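Peptidyl-prolyl cis-trans isomerase ([Pseudomonas syringae] pv. tomato str. DC3000, PDB 5XB0) probably catalyses the cis-trans isomerisation of peptide bonds preceding proline in protein substrates, this fragment holding the FKBP-type isomerase domain of a longer protein. Local coordinates at residues V52-V57 with F124-I129; V80-T85 with S103-G108. All coordinates share one frame; numbering follows the deposited sequence.

Interaction 1 of 2, residues V52-V57 with F124-I129; sequences VEVRYV and FEIELI
Arg55 and Glu127 face each other as an antiparallel hydrogen-bonded pair, with Arg55 N 3.1 Å from Glu127 O and Glu127 N 2.9 Å from Arg55 O. Val57 and Glu125 repeat that pattern, each N-H given to the other's carbonyl. Tyr56 with Ile126 lies between these two pairs and Val54 with Leu128 beyond Arg55 and Glu127; both are non-hydrogen-bonded, and here the backbones add CA-H...O contacts, such as Tyr56 CA to Glu125 O at 3.1 Å. At the far end Ile129 N donates to Glu53 O over 2.8 Å.

On the face of Arg55 and Glu127 the two extended side chains run side by side and point the same way. Arg55 NH1 reaches Glu127 OE2 at 3.3 Å, a salt bridge whose hydrogen bond is weak, met at the guanidinium edge, with guanidinium and carboxylate planes turned 42° apart. Long, mostly charged chains suit this outer face, which Val57 and Glu125 share and where the aliphatic Ile129 CD1 also lies against Arg55 NH1.

Strands 51-59 and 122-132, to which these residues belong, are neighbours in the antiparallel, curved sheet of the FKBP fold, and their apolar face is turned inward. There Leu128 CG stands anti to the backbone N (chi1 -176°) and chi2 of 60° turns CD1 across to Val52 CB at 3.7 Å and to Val54 CG1 at 3.8 Å. Branched valine and isoleucine fill the same face compactly: Val54 CG1 also meets Ile126 CG2.

Tyr56 rises from this face with CD2 at the edge of the Phe124 ring, 4.4 Å from Phe124 CD1. Further out, both rings pack edge-to-face with Trp84, while Asp67 takes the Tyr56 hydroxyl in a hydrogen bond and Ser69 OG bonds to Tyr56 N.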
ATOM      1  N   VAL A  52      -9.461  10.243   2.996  1.00 15.11           N
ATOM      2  CA  VAL A  52     -10.065   8.917   3.005  1.00 12.84           C
ATOM      3  C   VAL A  52     -10.302   8.464   4.430  1.00 15.79           C
ATOM      4  O   VAL A  52      -9.499   8.732   5.323  1.00 15.30           O
ATOM      5  CB  VAL A  52      -9.181   7.876   2.277  1.00 15.00           C
ATOM      6  CG1 VAL A  52      -9.061   8.239   0.813  1.00 18.22           C
ATOM      7  CG2 VAL A  52      -7.779   7.758   2.909  1.00 15.79           C
ATOM      8  N   GLU A  53     -11.428   7.803   4.653  1.00 13.16           N
ATOM      9  CA  GLU A  53     -11.678   7.158   5.934  1.00 15.41           C
ATOM     10  C   GLU A  53     -11.560   5.671   5.676  1.00 15.60           C
ATOM     11  O   GLU A  53     -12.300   5.122   4.857  1.00 14.49           O
ATOM     12  CB  GLU A  53     -13.053   7.517   6.498  1.00 13.58           C
ATOM     13  CG  GLU A  53     -13.252   7.042   7.940  1.00 17.01           C
ATOM     14  CD  GLU A  53     -14.678   7.223   8.443  1.00 20.11           C
ATOM     15  OE1 GLU A  53     -15.620   7.218   7.624  1.00 21.43           O
ATOM     16  OE2 GLU A  53     -14.861   7.378   9.672  1.00 25.82           O
ATOM     17  N   VAL A  54     -10.622   5.016   6.359  1.00 14.26           N
ATOM     18  CA  VAL A  54     -10.291   3.639   6.036  1.00 13.90           C
ATOM     19  C   VAL A  54     -10.191   2.733   7.258  1.00 14.25           C
ATOM     20  O   VAL A  54      -9.952   3.191   8.370  1.00 17.23           O
ATOM     21  CB  VAL A  54      -8.945   3.548   5.274  1.00 13.77           C
ATOM     22  CG1 VAL A  54      -9.075   4.199   3.890  1.00 15.41           C
ATOM     23  CG2 VAL A  54      -7.809   4.183   6.101  1.00 14.80           C
ATOM     24  N   ARG A  55     -10.402   1.443   7.031  1.00 14.02           N
ATOM     25  CA  ARG A  55      -9.835   0.410   7.882  1.00 12.60           C
ATOM     26  C   ARG A  55      -8.682  -0.183   7.105  1.00 15.32           C
ATOM     27  O   ARG A  55      -8.757  -0.295   5.878  1.00 14.30           O
ATOM     28  CB  ARG A  55     -10.848  -0.683   8.211  1.00 15.88           C
ATOM     29  CG  ARG A  55     -12.034  -0.244   9.004  1.00 20.04           C
ATOM     30  CD  ARG A  55     -12.847  -1.461   9.413  1.00 21.77           C
ATOM     31  NE  ARG A  55     -13.879  -1.088  10.362  1.00 26.17           N
ATOM     32  CZ  ARG A  55     -15.096  -0.707  10.009  1.00 23.30           C
ATOM     33  NH1 ARG A  55     -15.433  -0.671   8.727  1.00 27.18           N
ATOM     34  NH2 ARG A  55     -15.979  -0.377  10.936  1.00 24.19           N
ATOM     35  N   TYR A  56      -7.622  -0.587   7.795  1.00 13.66           N
ATOM     36  CA  TYR A  56      -6.483  -1.141   7.080  1.00 12.37           C
ATOM     37  C   TYR A  56      -5.657  -2.083   7.941  1.00 13.40           C
ATOM     38  O   TYR A  56      -5.643  -1.998   9.163  1.00 14.30           O
ATOM     39  CB  TYR A  56      -5.581  -0.027   6.533  1.00 12.72           C
ATOM     40  CG  TYR A  56      -4.838   0.749   7.597  1.00 12.87           C
ATOM     41  CD1 TYR A  56      -5.448   1.809   8.258  1.00 15.47           C
ATOM     42  CD2 TYR A  56      -3.530   0.422   7.948  1.00 14.08           C
ATOM     43  CE1 TYR A  56      -4.781   2.522   9.258  1.00 16.51           C
ATOM     44  CE2 TYR A  56      -2.853   1.129   8.952  1.00 16.34           C
ATOM     45  CZ  TYR A  56      -3.482   2.187   9.587  1.00 19.14           C
ATOM     46  OH  TYR A  56      -2.829   2.895  10.576  1.00 19.74           O
ATOM     47  N   VAL A  57      -4.960  -2.979   7.258  1.00 12.64           N
ATOM     48  CA  VAL A  57      -3.923  -3.787   7.878  1.00 12.69           C
ATOM     49  C   VAL A  57      -2.705  -3.678   6.979  1.00 14.05           C
ATOM     50  O   VAL A  57      -2.797  -3.926   5.784  1.00 17.39           O
ATOM     51  CB  VAL A  57      -4.339  -5.255   8.043  1.00 13.42           C
ATOM     52  CG1 VAL A  57      -3.195  -6.040   8.694  1.00 16.77           C
ATOM     53  CG2 VAL A  57      -5.580  -5.357   8.910  1.00 16.72           C
ATOM     54  N   PHE A 124      -0.870  -4.051   1.908  1.00 11.54           N
ATOM     55  CA  PHE A 124      -2.002  -3.505   2.657  1.00 14.69           C
ATOM     56  C   PHE A 124      -3.299  -4.189   2.296  1.00 14.30           C
ATOM     57  O   PHE A 124      -3.531  -4.517   1.139  1.00 16.60           O
ATOM     58  CB  PHE A 124      -2.167  -2.013   2.380  1.00 15.22           C
ATOM     59  CG  PHE A 124      -1.120  -1.160   3.004  1.00 15.09           C
ATOM     60  CD1 PHE A 124      -1.300  -0.654   4.279  1.00 16.50           C
ATOM     61  CD2 PHE A 124       0.032  -0.832   2.309  1.00 15.73           C
ATOM     62  CE1 PHE A 124      -0.329   0.156   4.861  1.00 16.51           C
ATOM     63  CE2 PHE A 124       1.009  -0.029   2.892  1.00 16.61           C
ATOM     64  CZ  PHE A 124       0.819   0.467   4.166  1.00 16.68           C
ATOM     65  N   GLU A 125      -4.157  -4.393   3.287  1.00 12.96           N
ATOM     66  CA  GLU A 125      -5.553  -4.643   2.989  1.00 14.18           C
ATOM     67  C   GLU A 125      -6.331  -3.426   3.473  1.00 14.07           C
ATOM     68  O   GLU A 125      -6.179  -3.029   4.617  1.00 16.08           O
ATOM     69  CB  GLU A 125      -6.033  -5.934   3.649  1.00 18.17           C
ATOM     70  CG  GLU A 125      -5.379  -7.160   3.021  1.00 25.85           C
ATOM     71  CD  GLU A 125      -6.172  -8.435   3.217  1.00 45.05           C
ATOM     72  OE1 GLU A 125      -7.378  -8.351   3.541  1.00 38.97           O
ATOM     73  OE2 GLU A 125      -5.586  -9.523   3.033  1.00 54.34           O
ATOM     74  N   ILE A 126      -7.126  -2.825   2.588  1.00 12.85           N
ATOM     75  CA  ILE A 126      -7.786  -1.554   2.868  1.00 12.27           C
ATOM     76  C   ILE A 126      -9.267  -1.622   2.542  1.00 13.90           C
ATOM     77  O   ILE A 126      -9.646  -2.078   1.472  1.00 13.65           O
ATOM     78  CB  ILE A 126      -7.153  -0.406   2.054  1.00 13.39           C
ATOM     79  CG1 ILE A 126      -5.665  -0.279   2.381  1.00 16.17           C
ATOM     80  CG2 ILE A 126      -7.883   0.910   2.307  1.00 15.13           C
ATOM     81  CD1 ILE A 126      -4.951   0.731   1.538  1.00 18.68           C
ATOM     82  N   GLU A 127     -10.098  -1.187   3.480  1.00 13.84           N
ATOM     83  CA  GLU A 127     -11.521  -0.981   3.224  1.00 15.38           C
ATOM     84  C   GLU A 127     -11.794   0.514   3.203  1.00 13.94           C
ATOM     85  O   GLU A 127     -11.478   1.217   4.165  1.00 14.46           O
ATOM     86  CB  GLU A 127     -12.390  -1.660   4.284  1.00 19.40           C
ATOM     87  CG  GLU A 127     -13.884  -1.494   3.980  1.00 21.15           C
ATOM     88  CD  GLU A 127     -14.789  -2.169   4.984  1.00 28.64           C
ATOM     89  OE1 GLU A 127     -15.961  -2.422   4.623  1.00 33.09           O
ATOM     90  OE2 GLU A 127     -14.336  -2.436   6.123  1.00 24.27           O
ATOM     91  N   LEU A 128     -12.359   1.010   2.106  1.00 12.35           N
ATOM     92  CA  LEU A 128     -12.631   2.439   2.021  1.00 13.55           C
ATOM     93  C   LEU A 128     -14.057   2.716   2.519  1.00 15.07           C
ATOM     94  O   LEU A 128     -15.043   2.336   1.887  1.00 15.23           O
ATOM     95  CB  LEU A 128     -12.428   2.943   0.591  1.00 13.20           C
ATOM     96  CG  LEU A 128     -12.587   4.450   0.405  1.00 13.36           C
ATOM     97  CD1 LEU A 128     -11.585   5.275   1.242  1.00 15.51           C
ATOM     98  CD2 LEU A 128     -12.447   4.798  -1.056  1.00 12.91           C
ATOM     99  N   ILE A 129     -14.154   3.377   3.664  1.00 13.56           N
ATOM    100  CA  ILE A 129     -15.433   3.592   4.329  1.00 15.04           C
ATOM    101  C   ILE A 129     -16.121   4.864   3.845  1.00 17.82           C
ATOM    102  O   ILE A 129     -17.350   4.913   3.702  1.00 18.19           O
ATOM    103  CB  ILE A 129     -15.241   3.667   5.860  1.00 14.88           C
ATOM    104  CG1 ILE A 129     -14.520   2.419   6.364  1.00 21.11           C
ATOM    105  CG2 ILE A 129     -16.573   3.839   6.578  1.00 18.35           C
ATOM    106  CD1 ILE A 129     -15.236   1.150   6.028  1.00 21.71           C
TER

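Interaction 2 of 2, residues V80-T85 with S103-G108; sequences VISGWT and SDQAYG. With TLA (L(+)-tartaric acid), chain B.
Ile81 packs on Ala106 and Tyr107 where the start of the short helix 82-87 meets the loop leading from strand 96-101 to strand 122-132. In the FKBP fold this helix lies against the concave side of the sheet, and its first turn borders what in FKBPs is the proline-binding pocket. The packed part is small and apolar. Ile81 CG2 sits over one face of the Tyr107 ring, a CH-pi contact 4.2 Å from the centroid and displaced toward the rim, while Ile81 CD1 approaches Ala106 CB at 4.3 Å. With CG2 anti to its own carbonyl carbon and CG1 at chi1 52°, the beta-branched isoleucine presents two separate methyl groups to the loop.

Next to this patch the backbones join directly. Gly83 N donates to Gln105 O over 2.9 Å, in the carbonyl plane and on a lone pair. A CB on Gly83 would sit only 3.0 Å from Gln105 O, so glycine suits the place.

The outer side is polar and hydrated. Gln105, bent at chi2 (-73°), folds its amide back over the helix start, where Ser82 OG donates to OE1 at 2.8 Å from above the amide plane, well off a lone pair. One water accepts from Ser82 N and donates to Ala106 O; another donates to both Ser82 OG and Asp104 O. A small hydroxyl and an amide on a flexible chain suit such a wet seam.

A tartrate, probably from the crystallisation liquor, lies where that pocket is expected. The bond from Ile81 N to tartrate O41, at 2.4 Å, is doubtfully short, and Tyr107 OH reaches O11 only weakly, at 3.4 Å. Tartrate O3 lies 3.4 Å above the plane of the Trp84 indole, over its centre.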
ATOM      1  N   VAL A  80       0.172  11.000   3.252  1.00 16.74           N
ATOM      2  CA  VAL A  80       0.484   9.599   3.505  1.00 16.44           C
ATOM      3  C   VAL A  80       1.554   9.123   2.517  1.00 18.74           C
ATOM      4  O   VAL A  80       1.999   9.896   1.657  1.00 18.85           O
ATOM      5  CB  VAL A  80      -0.769   8.697   3.386  1.00 18.11           C
ATOM      6  CG1 VAL A  80      -1.756   9.014   4.506  1.00 21.51           C
ATOM      7  CG2 VAL A  80      -1.418   8.865   2.024  1.00 19.68           C
ATOM      8  N   ILE A  81       1.974   7.865   2.632  1.00 17.18           N
ATOM      9  CA  ILE A  81       2.974   7.354   1.693  1.00 15.92           C
ATOM     10  C   ILE A  81       2.434   7.493   0.275  1.00 15.66           C
ATOM     11  O   ILE A  81       1.224   7.393   0.041  1.00 14.91           O
ATOM     12  CB  ILE A  81       3.378   5.884   1.966  1.00 16.79           C
ATOM     13  CG1 ILE A  81       2.157   4.982   2.055  1.00 15.15           C
ATOM     14  CG2 ILE A  81       4.212   5.778   3.252  1.00 20.24           C
ATOM     15  CD1 ILE A  81       2.494   3.505   2.050  1.00 19.91           C
ATOM     16  N   SER A  82       3.326   7.768  -0.668  1.00 15.29           N
ATOM     17  CA  SER A  82       2.877   8.154  -1.996  1.00 14.58           C
ATOM     18  C   SER A  82       2.112   7.036  -2.701  1.00 13.98           C
ATOM     19  O   SER A  82       1.270   7.321  -3.543  1.00 15.30           O
ATOM     20  CB  SER A  82       4.066   8.635  -2.843  1.00 20.83           C
ATOM     21  OG  SER A  82       5.106   7.689  -2.868  1.00 27.79           O
ATOM     22  N   GLY A  83       2.365   5.781  -2.341  1.00 12.82           N
ATOM     23  CA  GLY A  83       1.626   4.675  -2.920  1.00 12.88           C
ATOM     24  C   GLY A  83       0.142   4.732  -2.580  1.00 14.68           C
ATOM     25  O   GLY A  83      -0.700   4.349  -3.385  1.00 14.60           O
ATOM     26  N   TRP A  84      -0.188   5.202  -1.376  1.00 12.75           N
ATOM     27  CA  TRP A  84      -1.604   5.418  -1.042  1.00 12.63           C
ATOM     28  C   TRP A  84      -2.176   6.589  -1.842  1.00 13.61           C
ATOM     29  O   TRP A  84      -3.297   6.527  -2.354  1.00 13.51           O
ATOM     30  CB  TRP A  84      -1.790   5.698   0.454  1.00 12.17           C
ATOM     31  CG  TRP A  84      -1.860   4.487   1.347  1.00 13.14           C
ATOM     32  CD1 TRP A  84      -1.185   3.312   1.201  1.00 15.17           C
ATOM     33  CD2 TRP A  84      -2.654   4.354   2.529  1.00 15.19           C
ATOM     34  NE1 TRP A  84      -1.511   2.449   2.224  1.00 15.39           N
ATOM     35  CE2 TRP A  84      -2.408   3.070   3.054  1.00 16.08           C
ATOM     36  CE3 TRP A  84      -3.547   5.203   3.197  1.00 20.10           C
ATOM     37  CZ2 TRP A  84      -3.031   2.608   4.213  1.00 19.14           C
ATOM     38  CZ3 TRP A  84      -4.169   4.741   4.354  1.00 21.47           C
ATOM     39  CH2 TRP A  84      -3.902   3.458   4.849  1.00 17.73           C
ATOM     40  N   THR A  85      -1.409   7.672  -1.920  1.00 12.79           N
ATOM     41  CA  THR A  85      -1.863   8.862  -2.626  1.00 13.91           C
ATOM     42  C   THR A  85      -2.339   8.551  -4.039  1.00 13.83           C
ATOM     43  O   THR A  85      -3.407   8.980  -4.458  1.00 14.91           O
ATOM     44  CB  THR A  85      -0.754   9.909  -2.704  1.00 14.28           C
ATOM     45  OG1 THR A  85      -0.287  10.200  -1.381  1.00 17.21           O
ATOM     46  CG2 THR A  85      -1.289  11.189  -3.344  1.00 15.95           C
ATOM     47  N   SER A 103       8.843  -0.384  -2.446  1.00 16.43           N
ATOM     48  CA  SER A 103       9.415   0.418  -1.377  1.00 14.56           C
ATOM     49  C   SER A 103       9.613   1.857  -1.823  1.00 11.99           C
ATOM     50  O   SER A 103       9.527   2.759  -0.988  1.00 15.05           O
ATOM     51  CB  SER A 103      10.734  -0.173  -0.861  1.00 16.52           C
ATOM     52  OG  SER A 103      11.796   0.013  -1.774  1.00 17.81           O
ATOM     53  N   ASP A 104       9.828   2.109  -3.121  1.00 14.51           N
ATOM     54  CA  ASP A 104      10.047   3.503  -3.518  1.00 14.04           C
ATOM     55  C   ASP A 104       8.744   4.320  -3.496  1.00 14.96           C
ATOM     56  O   ASP A 104       8.763   5.534  -3.695  1.00 18.94           O
ATOM     57  CB  ASP A 104      10.770   3.618  -4.884  1.00 15.90           C
ATOM     58  CG  ASP A 104      10.013   3.005  -6.058  1.00 20.28           C
ATOM     59  OD1 ASP A 104       8.789   2.815  -5.989  1.00 21.10           O
ATOM     60  OD2 ASP A 104      10.680   2.755  -7.098  1.00 22.15           O
ATOM     61  N   GLN A 105       7.625   3.659  -3.202  1.00 13.68           N
ATOM     62  CA  GLN A 105       6.358   4.353  -3.002  1.00 12.73           C
ATOM     63  C   GLN A 105       5.891   4.212  -1.556  1.00 13.53           C
ATOM     64  O   GLN A 105       4.745   4.519  -1.223  1.00 15.79           O
ATOM     65  CB  GLN A 105       5.303   3.814  -3.974  1.00 13.91           C
ATOM     66  CG  GLN A 105       5.547   4.220  -5.404  1.00 16.18           C
ATOM     67  CD  GLN A 105       5.222   5.688  -5.613  1.00 19.84           C
ATOM     68  OE1 GLN A 105       4.240   6.190  -5.072  1.00 23.97           O
ATOM     69  NE2 GLN A 105       6.044   6.377  -6.370  1.00 27.29           N
ATOM     70  N   ALA A 106       6.798   3.752  -0.701  1.00 15.21           N
ATOM     71  CA  ALA A 106       6.520   3.556   0.719  1.00 14.65           C
ATOM     72  C   ALA A 106       7.648   4.217   1.521  1.00 16.82           C
ATOM     73  O   ALA A 106       7.800   5.445   1.465  1.00 15.66           O
ATOM     74  CB  ALA A 106       6.394   2.084   1.033  1.00 15.59           C
ATOM     75  N   TYR A 107       8.471   3.440   2.225  1.00 13.28           N
ATOM     76  CA  TYR A 107       9.526   4.054   3.046  1.00 14.21           C
ATOM     77  C   TYR A 107      10.927   3.963   2.428  1.00 17.26           C
ATOM     78  O   TYR A 107      11.895   4.450   3.015  1.00 16.82           O
ATOM     79  CB  TYR A 107       9.531   3.447   4.456  1.00 14.53           C
ATOM     80  CG  TYR A 107       8.241   3.740   5.198  1.00 15.89           C
ATOM     81  CD1 TYR A 107       8.030   4.977   5.794  1.00 21.11           C
ATOM     82  CD2 TYR A 107       7.215   2.808   5.243  1.00 17.02           C
ATOM     83  CE1 TYR A 107       6.843   5.262   6.445  1.00 19.80           C
ATOM     84  CE2 TYR A 107       6.016   3.090   5.897  1.00 18.30           C
ATOM     85  CZ  TYR A 107       5.844   4.316   6.488  1.00 22.14           C
ATOM     86  OH  TYR A 107       4.663   4.608   7.136  1.00 24.14           O
ATOM     87  N   GLY A 108      11.031   3.348   1.253  1.00 15.02           N
ATOM     88  CA  GLY A 108      12.231   3.478   0.434  1.00 13.41           C
ATOM     89  C   GLY A 108      13.523   2.971   1.057  1.00 14.42           C
ATOM     90  O   GLY A 108      13.524   2.043   1.868  1.00 15.02           O
TER
HETATM   91  O1  TLA B 301       1.347   3.521   9.135  1.00 57.07           O
HETATM   92  O11 TLA B 301       1.681   2.946   7.040  1.00 59.97           O
HETATM   93  C1  TLA B 301       1.172   3.687   7.910  1.00 57.18           C
HETATM   94  C2  TLA B 301       0.316   4.828   7.449  1.00 53.90           C
HETATM   95  O2  TLA B 301      -1.065   4.463   7.518  1.00 47.24           O
HETATM   96  C3  TLA B 301       0.692   5.127   6.005  1.00 50.56           C
HETATM   97  O3  TLA B 301      -0.481   5.097   5.183  1.00 49.34           O
HETATM   98  C4  TLA B 301       1.351   6.469   5.916  1.00 54.04           C
HETATM   99  O4  TLA B 301       1.660   7.071   6.970  1.00 66.28           O
HETATM  100  O41 TLA B 301       1.577   6.927   4.781  1.00 49.46           O
HETATM  101  O   HOH W   1       6.287   7.441   0.125  1.00 20.20           O
HETATM  102  O   HOH W   2       7.803   7.809  -2.384  1.00 26.61           O

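Overall arrangement
Interaction 1 is a continuous strand pairing, with an inward face of buried aliphatic and aromatic groups and an outer face of mostly charged chains. Interaction 2, at the surface, joins a helix start to a loop with one direct backbone bond, one side-chain hydrogen bond, a small apolar patch and bridging waters. They hold different elements, although helix 82-87 and its partner loop both fall in the chain between the two paired strands. Their centres lie about 15 Å apart, yet they touch through Trp84, which packs on Phe124, Ile126 and Tyr56, and through Ile81 CD1, 3.9 Å from Phe124 CE2. The aromatic residues Tyr56, Trp84 and Tyr107 thus gather from both contacts around the tartrate.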